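Local coordinates for probable porin (Pseudomonas aeruginosa, PDB 4FSO), which probably forms a beta-barrel porin channel of the OprD family through the outer membrane, letting small solutes pass, at residues 205-211 / 222-228; 48-54 / 65-71; 372-378 / 394-400; 233-239 / 265-270. Numbering follows the deposited sequence.

All four contacts belong to one curled antiparallel sheet, the wall of a porin barrel, and each pairs two neighbouring strands. Along the chain the order is contact 2, contact 1, contact 4, contact 3, each closing before the next opens. Contacts 1 and 4, centres about 18 Å apart, are the only ones that touch: strand 219-231 of contact 1 lies beside strand 236-248 of contact 4, Gly228 O probably accepts a hydrogen bond from Ala239 N at 3.1 Å, and both contacts touch the same C8E detergent. Contact 3 lies on the opposite side of the chain's centre from contact 1, about 31 Å between centres; the centres of contacts 2 and 4 are about 36 Å apart. The four together sample the wall around the pore.

Contact 1 (205-211 / 222-228); sequences GLLLQYA and RYLGAVG. With C8E ((hydroxyethyloxy)tri(ethyloxy)octane), chain H.
This is an antiparallel strand pairing within the hairpin of strands 206-215 and 219-231, part of the barrel wall. Both strands are extended, their axes 4.5 Å apart and 171° between directions, in the register Leu207-Val227, Leu208-Ala226, Gln209-Gly225, Tyr210-Leu224, Ala211-Tyr223. The hydrogen-bonded pairs are Leu207-Val227 (Leu207 N to Val227 O and Val227 N to Leu207 O, each 3.0 Å), Gln209-Gly225 (Gln209 N to Gly225 O 2.9 Å, Gly225 N to Gln209 O 2.8 Å) and Ala211-Tyr223 (Ala211 N to Tyr223 O 2.9 Å, Tyr223 N to Ala211 O 2.8 Å). On the inner face Tyr223, chi1 t, lies along the strand over Gly225 and donates from OH to Gln209 OE1 at 2.8 Å; Gln209 is m, t, and its NE2 goes on to Asp199. A CB on Gly225 would collide with that hydroxyl. Leu207 CD2 meets Val227 CG2 at 3.8 Å. On the other face Tyr210, chi1 t, brings CD1 to 3.3 Å from Leu224 CD1 at the ring edge, while its OH bonds Gln212. There C8E C14 touches Ala226 CB at 3.9 Å. The chemistry is two-sided: toward the interior, a Tyr223-Gln209-Asp199 hydrogen-bond chain beside the apolar Leu207-Val227 pair; outside, leucine, alanine and tyrosine that suit lipid.

Contact 2 (48-54 / 65-71); sequences FILDLRS and VDTLAML
Strands 48-53 and 65-71 run antiparallel (173°, axes 4.7 Å apart) with every residue in regular beta conformation, and the pairing is Phe48-Leu71, Ile49-Met70, Leu50-Ala69, Asp51-Leu68, Leu52-Thr67 and Arg53-Asp66. The hydrogen-bonded pairs satisfy their backbone groups in both directions: Phe48 N to Leu71 O 2.9 Å and Leu71 N to Phe48 O 3.1 Å; Leu50 N to Ala69 O 2.7 Å and Ala69 N to Leu50 O 3.0 Å; Leu52 N to Thr67 O 3.0 Å and Thr67 N to Leu52 O 2.9 Å. The alternate residues bond outward by backbone, Ile49, Asp51 and Arg53 to Glu17, Arg15 and Ser13, Asp66 and Leu68 to Ala107 and Gly105. Thr67 OG1, chi1 p, adds a weak bond to Leu52 O at 3.3 Å. Next along, Ser54 N donates to Val65 O at 2.8 Å, and Val65 N finds its acceptor in Ser54 OG (chi1 p), at a very short 2.5 Å. Arg53 NE makes a very short salt bridge to Asp51 OD1 at 2.4 Å, and Asp66 is paired with Lys109. Ile49 CG2 packs on Met70 CG at 4.0 Å on this inward-turned face. Leu50 CB meets Ala69 CB at 3.7 Å on the opposite face, where a C8E detergent touches Ala69. A mostly apolar outer face, an inner face mixing charges with Ile49, Leu68 and Met70, and hairpin-linked strands: this is the wall of a transmembrane porin beta-barrel.

Contact 3 (372-378 / 394-400); sequences LSLRLRN and EVRLIAS
Arg377, chi1 m, stands up from the sheet beside Arg396, its guanidinium edge toward Arg396, with NH1 2.9 Å from Arg396 NH1, a close approach of like charges; its CD packs 4.0 Å from Ile398 CD1. Acidic partners offset the repulsion. Glu359 forms salt bridges with both Arg377 and Arg375, while Arg396 NE, on a side chain with chi1 m and the rest extended, pairs with Glu394 OE2 at 2.9 Å. Beneath them strands 373-378 and 394-400 run antiparallel at 171°, axes 4.7 Å apart, in the register Ser373-Ser400 to Asn378-Val395. Hydrogen bonds join Ser373 N to Ser400 O (2.8 Å) and Ser400 N to Ser373 O (3.0 Å), Arg375 N to Ile398 O (2.8 Å) and Ile398 N to Arg375 O (2.7 Å), Arg377 N to Arg396 O (2.7 Å) and Arg396 N to Arg377 O (2.8 Å). The other face is largely apolar: Leu376 CD1, chi1 t, touches Leu397 CD2 at 3.4 Å and Val395 CG1 at 3.9 Å, and Leu374 CD2 meets Ala399 CB at 3.8 Å. Clustered arginines on a barrel's inner wall, Arg135 close by, are consistent with the basic ladder of OprD-family channels.

Contact 4 (233-239 / 265-270); sequences GAGKLSA and LLAYAQ. With C8E ((hydroxyethyloxy)tri(ethyloxy)octane), chain H.
The hairpin of strands 236-248 and 258-270, two neighbouring strands of the porin barrel wall, is joined here near one rim, where the turn residues 233-235 lead into the first strand. Over 236-239 and 265-270 the backbones are extended and antiparallel (170°, axes 4.6 Å apart), pairing Lys236-Ala269, Leu237-Tyr268, Ser238-Ala267 and Ala239-Leu266. Four backbone hydrogen bonds hold them, three of them short: Lys236 N to Ala269 O 2.6 Å, Ala269 N to Lys236 O 3.0 Å, Ser238 N to Ala267 O 2.6 Å and Ala267 N to Ser238 O 2.7 Å. At the turn Gly235 CA comes within 3.0 Å of Ala269 O, so tight that a CB on Gly235 would clash with Ala269, Gln270 and Tyr268. Tyr268, chi1 t, swings back over the first strand; its ring edge faces Leu237 CA, with CD1 4.2 Å from that atom, and its OH donates to Gln270 OE1 at 3.2 Å. On the same face Ala239 CB packs against Leu266 CD1 at 3.7 Å, and the detergent C8E touches Ala239 CB through O15 (3.4 Å) and Leu237 CD2 through C8 (3.6 Å). Lys236 and Ser238 lie on the opposite face, with Ala267 and Ala269. The bound detergent suggests that the Leu237, Ala239, Leu266 and Tyr268 face is membrane-facing, and a tyrosine near the strand end is consistent with the aromatic girdle of outer-membrane beta-barrels.

Contact 1 (205-211 / 222-228)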
# COMPACT_ATOMS: atom_id res chain seq x y z
N GLY A 205 16.39 -9.14 -14.14
CA GLY A 205 16.71 -8.91 -12.74
C GLY A 205 16.61 -7.47 -12.26
O GLY A 205 17.00 -7.19 -11.13
N LEU A 206 16.09 -6.56 -13.07
CA LEU A 206 16.14 -5.16 -12.68
C LEU A 206 15.11 -4.22 -13.30
O LEU A 206 14.97 -4.12 -14.51
CB LEU A 206 17.54 -4.60 -12.90
CG LEU A 206 17.70 -3.10 -12.68
CD1 LEU A 206 17.49 -2.71 -11.21
CD2 LEU A 206 19.06 -2.62 -13.22
N LEU A 207 14.41 -3.51 -12.42
CA LEU A 207 13.34 -2.62 -12.81
C LEU A 207 13.58 -1.20 -12.25
O LEU A 207 13.81 -1.00 -11.06
CB LEU A 207 12.01 -3.22 -12.34
CG LEU A 207 10.76 -2.35 -12.19
CD1 LEU A 207 10.37 -1.72 -13.51
CD2 LEU A 207 9.61 -3.19 -11.63
N LEU A 208 13.54 -0.22 -13.15
CA LEU A 208 13.76 1.18 -12.82
C LEU A 208 12.43 1.90 -12.88
O LEU A 208 11.58 1.58 -13.70
CB LEU A 208 14.75 1.82 -13.81
CG LEU A 208 16.22 1.85 -13.40
CD1 LEU A 208 16.61 0.55 -12.71
CD2 LEU A 208 17.06 2.07 -14.63
N GLN A 209 12.25 2.87 -12.00
CA GLN A 209 10.95 3.50 -11.89
C GLN A 209 11.04 4.99 -11.68
O GLN A 209 11.69 5.45 -10.75
CB GLN A 209 10.20 2.92 -10.71
CG GLN A 209 9.80 1.49 -10.81
CD GLN A 209 8.84 1.12 -9.69
OE1 GLN A 209 9.20 1.12 -8.50
NE2 GLN A 209 7.59 0.85 -10.05
N TYR A 210 10.37 5.75 -12.52
CA TYR A 210 10.23 7.15 -12.24
C TYR A 210 8.74 7.45 -12.19
O TYR A 210 7.98 6.91 -12.98
CB TYR A 210 10.91 8.02 -13.30
CG TYR A 210 10.67 9.49 -13.06
CD1 TYR A 210 11.29 10.15 -12.00
CD2 TYR A 210 9.78 10.21 -13.84
CE1 TYR A 210 11.05 11.47 -11.73
CE2 TYR A 210 9.52 11.55 -13.57
CZ TYR A 210 10.17 12.17 -12.52
OH TYR A 210 9.95 13.49 -12.25
N ALA A 211 8.34 8.31 -11.26
CA ALA A 211 6.96 8.76 -11.21
C ALA A 211 6.84 10.20 -10.66
O ALA A 211 7.72 10.70 -9.96
CB ALA A 211 6.08 7.77 -10.41
N ARG A 222 7.85 13.64 -6.41
CA ARG A 222 8.57 12.87 -7.42
C ARG A 222 9.04 11.57 -6.77
O ARG A 222 9.23 11.50 -5.54
CB ARG A 222 9.80 13.62 -7.93
CG ARG A 222 9.53 14.93 -8.65
CD ARG A 222 10.82 15.46 -9.31
NE ARG A 222 11.76 16.04 -8.35
CZ ARG A 222 13.09 16.02 -8.48
NH1 ARG A 222 13.66 15.42 -9.52
NH2 ARG A 222 13.85 16.59 -7.56
N TYR A 223 9.27 10.57 -7.61
CA TYR A 223 9.66 9.27 -7.14
C TYR A 223 10.65 8.58 -8.07
O TYR A 223 10.47 8.58 -9.27
CB TYR A 223 8.42 8.39 -6.99
CG TYR A 223 8.74 6.92 -6.82
CD1 TYR A 223 8.98 6.39 -5.55
CD2 TYR A 223 8.81 6.07 -7.92
CE1 TYR A 223 9.27 5.03 -5.38
CE2 TYR A 223 9.11 4.72 -7.77
CZ TYR A 223 9.33 4.20 -6.50
OH TYR A 223 9.63 2.87 -6.36
N LEU A 224 11.67 7.96 -7.48
CA LEU A 224 12.57 7.04 -8.17
C LEU A 224 12.54 5.71 -7.45
O LEU A 224 12.60 5.67 -6.23
CB LEU A 224 14.01 7.53 -8.12
CG LEU A 224 14.63 8.40 -9.19
CD1 LEU A 224 13.62 9.35 -9.76
CD2 LEU A 224 15.76 9.19 -8.54
N GLY A 225 12.47 4.62 -8.20
CA GLY A 225 12.56 3.31 -7.62
C GLY A 225 13.54 2.44 -8.35
O GLY A 225 13.83 2.67 -9.53
N ALA A 226 14.06 1.44 -7.66
CA ALA A 226 14.82 0.37 -8.30
C ALA A 226 14.62 -0.93 -7.52
O ALA A 226 14.93 -0.99 -6.34
CB ALA A 226 16.31 0.73 -8.43
N VAL A 227 14.08 -1.94 -8.19
CA VAL A 227 13.86 -3.25 -7.59
C VAL A 227 14.57 -4.31 -8.39
O VAL A 227 14.90 -4.10 -9.57
CB VAL A 227 12.37 -3.69 -7.55
CG1 VAL A 227 11.91 -3.94 -6.14
CG2 VAL A 227 11.46 -2.71 -8.30
N GLY A 228 14.78 -5.46 -7.78
CA GLY A 228 15.41 -6.57 -8.47
C GLY A 228 15.78 -7.75 -7.59
O GLY A 228 16.04 -7.61 -6.40
C8 C8E H . 21.28 -7.24 -5.95
O9 C8E H . 19.91 -7.16 -6.30
C10 C8E H . 19.72 -6.56 -7.56
C11 C8E H . 18.58 -5.54 -7.50
O12 C8E H . 19.07 -4.25 -7.15
C13 C8E H . 18.17 -3.20 -7.42
C14 C8E H . 18.83 -1.92 -6.94
O15 C8E H . 19.63 -2.26 -5.83
C16 C8E H . 19.63 -1.30 -4.78
C17 C8E H . 21.03 -0.70 -4.57
O18 C8E H . 21.76 -1.34 -3.54
C19 C8E H . 22.19 -2.67 -3.83
C20 C8E H . 23.21 -3.16 -2.81
O21 C8E H . 23.21 -4.57 -2.75

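Contact 2 (48-54 / 65-71)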
# COMPACT_ATOMS: atom_id res chain seq x y z
N PHE A 48 -17.96 -7.95 2.10
CA PHE A 48 -18.07 -8.60 0.81
C PHE A 48 -17.55 -7.71 -0.30
O PHE A 48 -18.00 -6.58 -0.49
CB PHE A 48 -19.52 -9.01 0.56
CG PHE A 48 -20.01 -10.01 1.55
CD1 PHE A 48 -19.71 -11.35 1.39
CD2 PHE A 48 -20.70 -9.60 2.67
CE1 PHE A 48 -20.13 -12.28 2.33
CE2 PHE A 48 -21.13 -10.51 3.61
CZ PHE A 48 -20.85 -11.86 3.44
N ILE A 49 -16.57 -8.21 -1.03
CA ILE A 49 -16.02 -7.42 -2.12
C ILE A 49 -16.30 -8.09 -3.44
O ILE A 49 -15.86 -9.20 -3.69
CB ILE A 49 -14.52 -7.24 -2.04
CG1 ILE A 49 -14.03 -7.24 -0.59
CG2 ILE A 49 -14.13 -5.98 -2.82
CD1 ILE A 49 -14.14 -5.90 0.10
N LEU A 50 -17.04 -7.38 -4.28
CA LEU A 50 -17.36 -7.87 -5.60
C LEU A 50 -16.47 -7.16 -6.61
O LEU A 50 -16.42 -5.94 -6.66
CB LEU A 50 -18.84 -7.62 -5.88
CG LEU A 50 -19.47 -8.33 -7.06
CD1 LEU A 50 -19.28 -7.48 -8.29
CD2 LEU A 50 -18.81 -9.69 -7.22
N ASP A 51 -15.75 -7.93 -7.39
CA ASP A 51 -14.82 -7.37 -8.37
C ASP A 51 -15.01 -8.08 -9.69
O ASP A 51 -14.71 -9.27 -9.82
CB ASP A 51 -13.38 -7.57 -7.91
CG ASP A 51 -12.39 -7.45 -9.07
OD1 ASP A 51 -11.98 -6.30 -9.34
OD2 ASP A 51 -12.05 -8.49 -9.70
N LEU A 52 -15.50 -7.35 -10.68
CA LEU A 52 -15.77 -7.94 -11.98
C LEU A 52 -15.04 -7.17 -13.02
O LEU A 52 -15.25 -5.96 -13.17
CB LEU A 52 -17.23 -7.84 -12.33
CG LEU A 52 -18.23 -8.91 -11.91
CD1 LEU A 52 -17.82 -9.63 -10.65
CD2 LEU A 52 -19.58 -8.23 -11.76
N ARG A 53 -14.18 -7.86 -13.75
CA ARG A 53 -13.53 -7.24 -14.88
C ARG A 53 -13.94 -8.01 -16.12
O ARG A 53 -13.64 -9.19 -16.23
CB ARG A 53 -12.03 -7.30 -14.71
CG ARG A 53 -11.58 -7.30 -13.27
CD ARG A 53 -11.89 -5.98 -12.60
NE ARG A 53 -11.01 -5.73 -11.47
CZ ARG A 53 -9.71 -5.50 -11.58
NH1 ARG A 53 -9.14 -5.50 -12.78
NH2 ARG A 53 -8.98 -5.28 -10.51
N SER A 54 -14.63 -7.34 -17.05
CA SER A 54 -15.01 -8.02 -18.29
C SER A 54 -13.80 -8.26 -19.18
O SER A 54 -12.70 -7.78 -18.92
CB SER A 54 -16.03 -7.19 -19.06
OG SER A 54 -15.43 -6.02 -19.60
N VAL A 65 -15.97 -3.64 -19.36
CA VAL A 65 -16.45 -2.97 -18.16
C VAL A 65 -15.93 -3.60 -16.88
O VAL A 65 -15.72 -4.82 -16.79
CB VAL A 65 -18.00 -2.83 -18.15
CG1 VAL A 65 -18.71 -4.20 -18.10
CG2 VAL A 65 -18.45 -1.92 -17.00
N ASP A 66 -15.72 -2.74 -15.90
CA ASP A 66 -15.21 -3.11 -14.59
C ASP A 66 -16.14 -2.57 -13.55
O ASP A 66 -16.64 -1.44 -13.64
CB ASP A 66 -13.82 -2.53 -14.39
CG ASP A 66 -12.76 -3.33 -15.10
OD1 ASP A 66 -13.13 -4.28 -15.83
OD2 ASP A 66 -11.57 -3.01 -14.93
N THR A 67 -16.39 -3.38 -12.54
CA THR A 67 -17.41 -3.04 -11.58
C THR A 67 -16.99 -3.47 -10.21
O THR A 67 -16.55 -4.61 -10.00
CB THR A 67 -18.70 -3.74 -11.93
OG1 THR A 67 -18.37 -5.03 -12.44
CG2 THR A 67 -19.44 -2.97 -13.00
N LEU A 68 -17.12 -2.55 -9.27
CA LEU A 68 -16.86 -2.87 -7.89
C LEU A 68 -18.10 -2.68 -7.04
O LEU A 68 -18.83 -1.69 -7.17
CB LEU A 68 -15.71 -2.04 -7.36
CG LEU A 68 -14.40 -2.47 -8.00
CD1 LEU A 68 -13.66 -1.24 -8.53
CD2 LEU A 68 -13.56 -3.27 -7.00
N ALA A 69 -18.35 -3.64 -6.17
CA ALA A 69 -19.47 -3.55 -5.26
C ALA A 69 -18.96 -4.02 -3.91
O ALA A 69 -18.27 -5.04 -3.83
CB ALA A 69 -20.61 -4.42 -5.73
N MET A 70 -19.28 -3.26 -2.86
CA MET A 70 -18.85 -3.65 -1.53
C MET A 70 -19.96 -3.50 -0.52
O MET A 70 -20.85 -2.65 -0.66
CB MET A 70 -17.63 -2.84 -1.09
CG MET A 70 -16.51 -2.88 -2.10
SD MET A 70 -15.49 -1.41 -2.03
CE MET A 70 -14.54 -1.61 -3.53
N LEU A 71 -19.90 -4.33 0.51
CA LEU A 71 -20.95 -4.41 1.51
C LEU A 71 -20.35 -4.79 2.86
O LEU A 71 -19.74 -5.85 3.01
CB LEU A 71 -21.99 -5.46 1.09
CG LEU A 71 -23.22 -5.44 1.99
CD1 LEU A 71 -24.00 -4.14 1.76
CD2 LEU A 71 -24.11 -6.66 1.79

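Contact 3 (372-378 / 394-400)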
# COMPACT_ATOMS: atom_id res chain seq x y z
N LEU A 372 -9.54 -21.07 2.12
CA LEU A 372 -9.90 -20.05 3.10
C LEU A 372 -8.64 -19.65 3.87
O LEU A 372 -7.80 -20.49 4.20
CB LEU A 372 -10.96 -20.57 4.06
CG LEU A 372 -11.15 -19.76 5.34
CD1 LEU A 372 -11.65 -18.37 5.05
CD2 LEU A 372 -12.11 -20.45 6.29
N SER A 373 -8.50 -18.36 4.13
CA SER A 373 -7.28 -17.87 4.73
C SER A 373 -7.50 -17.38 6.17
O SER A 373 -8.42 -16.59 6.44
CB SER A 373 -6.68 -16.78 3.86
OG SER A 373 -5.34 -16.53 4.26
N LEU A 374 -6.66 -17.87 7.07
CA LEU A 374 -6.66 -17.41 8.46
C LEU A 374 -5.41 -16.61 8.69
O LEU A 374 -4.29 -17.08 8.45
CB LEU A 374 -6.68 -18.58 9.42
CG LEU A 374 -7.93 -19.42 9.21
CD1 LEU A 374 -8.01 -20.50 10.26
CD2 LEU A 374 -9.16 -18.51 9.24
N ARG A 375 -5.60 -15.39 9.15
CA ARG A 375 -4.46 -14.52 9.31
C ARG A 375 -4.47 -13.82 10.66
O ARG A 375 -5.46 -13.20 11.05
CB ARG A 375 -4.48 -13.48 8.20
CG ARG A 375 -3.11 -13.04 7.76
CD ARG A 375 -3.23 -11.75 6.99
NE ARG A 375 -1.92 -11.17 6.74
CZ ARG A 375 -1.73 -9.92 6.35
NH1 ARG A 375 -2.77 -9.11 6.17
NH2 ARG A 375 -0.51 -9.48 6.13
N LEU A 376 -3.34 -13.92 11.35
CA LEU A 376 -3.19 -13.26 12.63
C LEU A 376 -2.12 -12.18 12.60
O LEU A 376 -0.97 -12.47 12.30
CB LEU A 376 -2.84 -14.29 13.70
CG LEU A 376 -2.53 -13.73 15.07
CD1 LEU A 376 -3.62 -12.79 15.47
CD2 LEU A 376 -2.39 -14.85 16.08
N ARG A 377 -2.50 -10.94 12.93
CA ARG A 377 -1.55 -9.81 12.90
C ARG A 377 -1.40 -9.04 14.22
O ARG A 377 -2.34 -8.38 14.68
CB ARG A 377 -1.92 -8.82 11.80
CG ARG A 377 -2.13 -9.47 10.45
CD ARG A 377 -2.39 -8.42 9.41
NE ARG A 377 -1.22 -7.58 9.20
CZ ARG A 377 -1.27 -6.30 8.84
NH1 ARG A 377 -2.45 -5.72 8.67
NH2 ARG A 377 -0.15 -5.61 8.67
N ASN A 378 -0.22 -9.10 14.82
CA ASN A 378 0.00 -8.51 16.12
C ASN A 378 0.99 -7.35 16.09
O ASN A 378 2.10 -7.47 15.59
CB ASN A 378 0.47 -9.59 17.11
CG ASN A 378 0.74 -9.05 18.50
OD1 ASN A 378 -0.19 -8.63 19.20
ND2 ASN A 378 2.00 -9.08 18.91
N GLU A 394 -1.97 -4.11 19.27
CA GLU A 394 -3.05 -4.38 18.33
C GLU A 394 -3.03 -5.84 17.88
O GLU A 394 -1.97 -6.42 17.63
CB GLU A 394 -2.97 -3.42 17.15
CG GLU A 394 -3.99 -3.66 16.08
CD GLU A 394 -3.89 -2.65 14.95
OE1 GLU A 394 -4.00 -1.45 15.25
OE2 GLU A 394 -3.69 -3.07 13.78
N VAL A 395 -4.23 -6.42 17.81
CA VAL A 395 -4.44 -7.76 17.27
C VAL A 395 -5.49 -7.70 16.17
O VAL A 395 -6.63 -7.29 16.42
CB VAL A 395 -4.92 -8.78 18.35
CG1 VAL A 395 -5.39 -10.06 17.68
CG2 VAL A 395 -3.82 -9.11 19.34
N ARG A 396 -5.10 -8.10 14.96
CA ARG A 396 -6.07 -8.29 13.87
C ARG A 396 -6.17 -9.77 13.55
O ARG A 396 -5.17 -10.43 13.25
CB ARG A 396 -5.66 -7.54 12.60
CG ARG A 396 -5.63 -6.02 12.74
CD ARG A 396 -5.39 -5.35 11.39
NE ARG A 396 -5.27 -3.91 11.50
CZ ARG A 396 -4.74 -3.14 10.55
NH1 ARG A 396 -4.29 -3.68 9.43
NH2 ARG A 396 -4.66 -1.83 10.72
N LEU A 397 -7.39 -10.30 13.63
CA LEU A 397 -7.68 -11.66 13.18
C LEU A 397 -8.45 -11.56 11.88
O LEU A 397 -9.50 -10.93 11.81
CB LEU A 397 -8.56 -12.36 14.20
CG LEU A 397 -7.85 -12.66 15.51
CD1 LEU A 397 -8.87 -13.08 16.57
CD2 LEU A 397 -6.86 -13.77 15.26
N ILE A 398 -7.93 -12.17 10.82
CA ILE A 398 -8.65 -12.06 9.56
C ILE A 398 -8.94 -13.40 8.87
O ILE A 398 -8.02 -14.17 8.56
CB ILE A 398 -7.94 -11.11 8.55
CG1 ILE A 398 -7.56 -9.79 9.23
CG2 ILE A 398 -8.82 -10.88 7.33
CD1 ILE A 398 -6.12 -9.72 9.70
N ALA A 399 -10.22 -13.64 8.63
CA ALA A 399 -10.63 -14.79 7.82
C ALA A 399 -11.19 -14.30 6.48
O ALA A 399 -12.08 -13.44 6.41
CB ALA A 399 -11.64 -15.68 8.57
N SER A 400 -10.66 -14.86 5.41
CA SER A 400 -10.92 -14.33 4.10
C SER A 400 -11.09 -15.47 3.12
O SER A 400 -10.36 -16.46 3.17
CB SER A 400 -9.73 -13.46 3.69
OG SER A 400 -8.59 -13.79 4.48

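Contact 4 (233-239 / 265-270)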
# COMPACT_ATOMS: atom_id res chain seq x y z
N GLY A 233 23.62 -17.97 -3.88
CA GLY A 233 23.80 -18.83 -5.03
C GLY A 233 22.79 -19.97 -4.96
O GLY A 233 22.33 -20.47 -6.00
N ALA A 234 22.44 -20.37 -3.74
CA ALA A 234 21.40 -21.38 -3.50
C ALA A 234 20.07 -20.70 -3.16
O ALA A 234 19.00 -21.31 -3.19
CB ALA A 234 21.82 -22.29 -2.36
N GLY A 235 20.17 -19.42 -2.82
CA GLY A 235 19.01 -18.63 -2.49
C GLY A 235 18.91 -17.43 -3.41
O GLY A 235 19.65 -17.33 -4.37
N LYS A 236 18.00 -16.52 -3.10
CA LYS A 236 17.73 -15.40 -4.00
C LYS A 236 17.87 -14.06 -3.27
O LYS A 236 17.25 -13.83 -2.23
CB LYS A 236 16.33 -15.54 -4.61
CG LYS A 236 16.25 -15.17 -6.08
CD LYS A 236 15.63 -16.28 -6.94
CE LYS A 236 15.81 -15.99 -8.45
NZ LYS A 236 15.34 -14.63 -8.89
N LEU A 237 18.70 -13.18 -3.81
CA LEU A 237 18.99 -11.92 -3.14
C LEU A 237 18.21 -10.74 -3.71
O LEU A 237 18.15 -10.56 -4.92
CB LEU A 237 20.48 -11.63 -3.22
CG LEU A 237 20.80 -10.24 -2.70
CD1 LEU A 237 20.92 -10.31 -1.19
CD2 LEU A 237 22.04 -9.65 -3.37
N SER A 238 17.60 -9.93 -2.85
CA SER A 238 16.69 -8.88 -3.31
C SER A 238 17.02 -7.51 -2.75
O SER A 238 17.34 -7.37 -1.57
CB SER A 238 15.25 -9.24 -2.96
OG SER A 238 15.00 -10.61 -3.20
N ALA A 239 16.90 -6.49 -3.59
CA ALA A 239 17.13 -5.11 -3.19
C ALA A 239 15.99 -4.22 -3.67
O ALA A 239 15.54 -4.33 -4.80
CB ALA A 239 18.46 -4.62 -3.75
N LEU A 265 15.42 -1.62 1.19
CA LEU A 265 15.21 -2.92 1.78
C LEU A 265 16.03 -3.96 1.01
O LEU A 265 16.05 -3.98 -0.22
CB LEU A 265 13.73 -3.26 1.80
CG LEU A 265 13.30 -4.57 2.46
CD1 LEU A 265 13.05 -4.42 3.96
CD2 LEU A 265 12.06 -5.12 1.75
N LEU A 266 16.73 -4.80 1.77
CA LEU A 266 17.51 -5.91 1.23
C LEU A 266 17.02 -7.24 1.79
O LEU A 266 16.81 -7.37 3.01
CB LEU A 266 18.98 -5.73 1.61
CG LEU A 266 19.93 -5.08 0.62
CD1 LEU A 266 19.23 -3.98 -0.17
CD2 LEU A 266 21.10 -4.53 1.41
N ALA A 267 16.83 -8.24 0.94
CA ALA A 267 16.44 -9.55 1.45
C ALA A 267 17.26 -10.68 0.84
O ALA A 267 17.75 -10.59 -0.30
CB ALA A 267 14.98 -9.81 1.26
N TYR A 268 17.43 -11.72 1.64
CA TYR A 268 18.06 -12.94 1.19
C TYR A 268 17.14 -14.12 1.52
O TYR A 268 16.72 -14.32 2.67
CB TYR A 268 19.46 -13.14 1.79
CG TYR A 268 20.06 -14.42 1.27
CD1 TYR A 268 20.20 -14.62 -0.09
CD2 TYR A 268 20.42 -15.45 2.13
CE1 TYR A 268 20.72 -15.80 -0.59
CE2 TYR A 268 20.94 -16.63 1.63
CZ TYR A 268 21.09 -16.79 0.27
OH TYR A 268 21.60 -17.95 -0.25
N ALA A 269 16.82 -14.90 0.49
CA ALA A 269 15.81 -15.95 0.63
C ALA A 269 16.30 -17.29 0.08
O ALA A 269 16.67 -17.40 -1.10
CB ALA A 269 14.52 -15.52 -0.06
N GLN A 270 16.28 -18.30 0.94
CA GLN A 270 16.77 -19.62 0.59
C GLN A 270 15.96 -20.66 1.33
O GLN A 270 15.80 -20.58 2.55
CB GLN A 270 18.25 -19.77 0.95
CG GLN A 270 18.73 -21.21 0.86
CD GLN A 270 20.20 -21.37 1.17
OE1 GLN A 270 20.89 -20.43 1.57
NE2 GLN A 270 20.70 -22.59 0.98
C8 C8E H . 21.28 -7.24 -5.95
O9 C8E H . 19.91 -7.16 -6.30
C10 C8E H . 19.72 -6.56 -7.56
C11 C8E H . 18.58 -5.54 -7.50
O12 C8E H . 19.07 -4.25 -7.15
C13 C8E H . 18.17 -3.20 -7.42
C14 C8E H . 18.83 -1.92 -6.94
O15 C8E H . 19.63 -2.26 -5.83
C16 C8E H . 19.63 -1.30 -4.78
C17 C8E H . 21.03 -0.70 -4.57
O18 C8E H . 21.76 -1.34 -3.54
C19 C8E H . 22.19 -2.67 -3.83
C20 C8E H . 23.21 -3.16 -2.81
O21 C8E H . 23.21 -4.57 -2.75